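Flagellar protein FliL (Vibrio alginolyticus, PDB 6AHP) assists the function of the bacterial flagellar motor as a stomatin-like protein of the flagellar basal body, seen here as its periplasmic core fragment. Local coordinates at the interface of chains A and B. Numbering follows the deposited sequence. Chains: chain A/B, Flagellar protein FliL.

The interface of chains A and B. Residues chain A 17, 19, 58; chain B 105-109.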
ATOM      1  N   VAL A  17       5.207  -3.745   9.354  1.00 48.77           N
ATOM      2  CA  VAL A  17       6.475  -3.288   9.914  1.00 50.68           C
ATOM      3  C   VAL A  17       6.947  -2.099   9.086  1.00 51.22           C
ATOM      4  O   VAL A  17       7.080  -2.202   7.859  1.00 51.69           O
ATOM      5  CB  VAL A  17       7.535  -4.398   9.905  1.00 53.59           C
ATOM      6  CG1 VAL A  17       8.865  -3.850  10.409  1.00 55.10           C
ATOM      7  CG2 VAL A  17       7.052  -5.597  10.697  1.00 50.91           C
ATOM      8  N   ASN A  19       9.244   1.938   9.455  1.00 59.76           N
ATOM      9  CA  ASN A  19      10.098   2.816  10.192  1.00 57.68           C
ATOM     10  C   ASN A  19       9.456   4.127  10.458  1.00 60.41           C
ATOM     11  O   ASN A  19       8.500   4.438   9.839  1.00 61.60           O
ATOM     12  CB  ASN A  19      11.413   3.024   9.487  1.00 63.01           C
ATOM     13  CG  ASN A  19      11.910   1.791   8.786  1.00 71.42           C
ATOM     14  OD1 ASN A  19      11.867   1.716   7.577  1.00 72.03           O
ATOM     15  ND2 ASN A  19      12.362   0.805   9.547  1.00 71.89           N
ATOM     16  N   LEU A  58      -0.265   0.656   4.752  1.00 25.91           N
ATOM     17  CA  LEU A  58       1.152   1.017   4.750  1.00 29.55           C
ATOM     18  C   LEU A  58       1.343   2.501   4.452  1.00 28.17           C
ATOM     19  O   LEU A  58       2.193   3.150   5.070  1.00 31.98           O
ATOM     20  CB  LEU A  58       1.930   0.158   3.749  1.00 30.55           C
ATOM     21  CG  LEU A  58       3.455   0.092   3.919  1.00 36.87           C
ATOM     22  CD1 LEU A  58       3.891  -0.344   5.357  1.00 36.76           C
ATOM     23  CD2 LEU A  58       4.067  -0.840   2.871  1.00 37.37           C
TER
ATOM     24  N   THR B 105       2.976  -2.947  -0.705  1.00 29.14           N
ATOM     25  CA  THR B 105       2.497  -3.644   0.451  1.00 33.18           C
ATOM     26  C   THR B 105       3.475  -3.838   1.592  1.00 39.12           C
ATOM     27  O   THR B 105       3.058  -4.138   2.642  1.00 36.98           O
ATOM     28  CB  THR B 105       1.878  -5.003   0.124  1.00 34.32           C
ATOM     29  OG1 THR B 105       2.859  -5.865  -0.387  1.00 34.56           O
ATOM     30  CG2 THR B 105       0.757  -4.877  -0.846  1.00 33.06           C
ATOM     31  N   ASP B 106       4.768  -3.710   1.359  1.00 34.91           N
ATOM     32  CA  ASP B 106       5.769  -3.805   2.384  1.00 40.00           C
ATOM     33  C   ASP B 106       6.934  -2.949   1.983  1.00 45.42           C
ATOM     34  O   ASP B 106       7.183  -2.785   0.830  1.00 42.50           O
ATOM     35  CB  ASP B 106       6.209  -5.224   2.616  1.00 41.59           C
ATOM     36  CG  ASP B 106       6.799  -5.450   4.006  1.00 57.61           C
ATOM     37  OD1 ASP B 106       6.988  -4.514   4.788  1.00 58.46           O
ATOM     38  OD2 ASP B 106       7.068  -6.596   4.341  1.00 57.69           O
ATOM     39  N   PHE B 107       7.580  -2.352   2.963  1.00 44.22           N
ATOM     40  CA  PHE B 107       8.723  -1.449   2.834  1.00 51.89           C
ATOM     41  C   PHE B 107       9.608  -1.579   4.064  1.00 56.33           C
ATOM     42  O   PHE B 107       9.156  -1.338   5.131  1.00 57.76           O
ATOM     43  CB  PHE B 107       8.258  -0.002   2.656  1.00 50.33           C
ATOM     44  CG  PHE B 107       9.268   0.880   1.977  1.00 61.17           C
ATOM     45  CD1 PHE B 107      10.624   0.633   2.107  1.00 61.75           C
ATOM     46  CD2 PHE B 107       8.859   1.956   1.206  1.00 61.18           C
ATOM     47  CE1 PHE B 107      11.554   1.440   1.482  1.00 59.96           C
ATOM     48  CE2 PHE B 107       9.787   2.767   0.580  1.00 62.91           C
ATOM     49  CZ  PHE B 107      11.135   2.510   0.717  1.00 61.29           C
ATOM     50  N   VAL B 108      10.837  -2.037   3.955  1.00 55.18           N
ATOM     51  CA  VAL B 108      11.765  -2.088   5.067  1.00 57.87           C
ATOM     52  C   VAL B 108      13.065  -1.530   4.558  1.00 61.17           C
ATOM     53  O   VAL B 108      13.521  -1.926   3.512  1.00 58.72           O
ATOM     54  CB  VAL B 108      11.998  -3.497   5.592  1.00 63.29           C
ATOM     55  CG1 VAL B 108      10.900  -3.907   6.552  1.00 60.49           C
ATOM     56  CG2 VAL B 108      12.173  -4.481   4.457  1.00 59.92           C
ATOM     57  N   ILE B 109      13.701  -0.659   5.334  1.00 62.21           N
ATOM     58  CA  ILE B 109      14.926   0.034   4.838  1.00 68.69           C
ATOM     59  C   ILE B 109      16.254  -0.609   5.254  1.00 74.57           C
ATOM     60  O   ILE B 109      17.248  -0.174   4.700  1.00 73.45           O
ATOM     61  CB  ILE B 109      14.931   1.507   5.245  1.00 66.73           C
ATOM     62  CG1 ILE B 109      15.117   1.636   6.756  1.00 75.86           C
ATOM     63  CG2 ILE B 109      13.678   2.177   4.766  1.00 64.39           C
ATOM     64  CD1 ILE B 109      15.651   2.975   7.204  1.00 75.37           C
TER
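A:Leu58 forms the apolar centre of this patch between two copies of FliL. Its CG lies anti to the backbone N (chi1 -162°), so the branched end reaches toward chain B. One methyl, CD2, does the touching and meets main chain rather than another side chain. CD2 of A:Leu58 sits over the face of the peptide that joins B:Thr105 to the next residue, 3.3 Å from the carbonyl carbon C of B:Thr105. The alpha carbon CA of B:Asp106 lies 3.5 Å from the same CD2 of A:Leu58. This A:Leu58 contact probably depends more on the path of the B backbone than on its side chains.

Toward the other end of the segment, A:Asn19 and B:Ile109 cross obliquely. CG of A:Asn19 lies beside the backbone N and anti to the carbonyl carbon (chi1 -36°). The amide tip of A:Asn19 points its oxygen at the aliphatic branch of B:Ile109. OD1 of A:Asn19 is 3.4 Å from CG1 of B:Ile109 and equally near its CG2, so the oxygen touches both arms of the branch. B:Ile109 places CG1 in the crowded position between its backbone N and carbonyl carbon (chi1 69°). The contact is van der Waals in kind.

A:Val17 lies between these two ends. The carbonyl O of A:Val17 faces the carbonyl O of B:Phe107 at 3.5 Å. The carboxylate oxygen OD1 of B:Asp106 is 3.8 Å from that O of A:Val17. These oxygens may repel one another mildly. Within chain B, the same OD1 of B:Asp106 accepts a weak hydrogen bond from N of B:Phe107, 2.9 Å away. No hydrogen bond or salt bridge crosses this patch; what closes it is van der Waals contact.

Chain A contributes strand 15-21 and helix 50-62. Chain B brings the end of strand 101-108, with B:Ile109 in the loop just past it. The pairing is not an exact two-fold, and the structure alone does not show whether it forms in the motor.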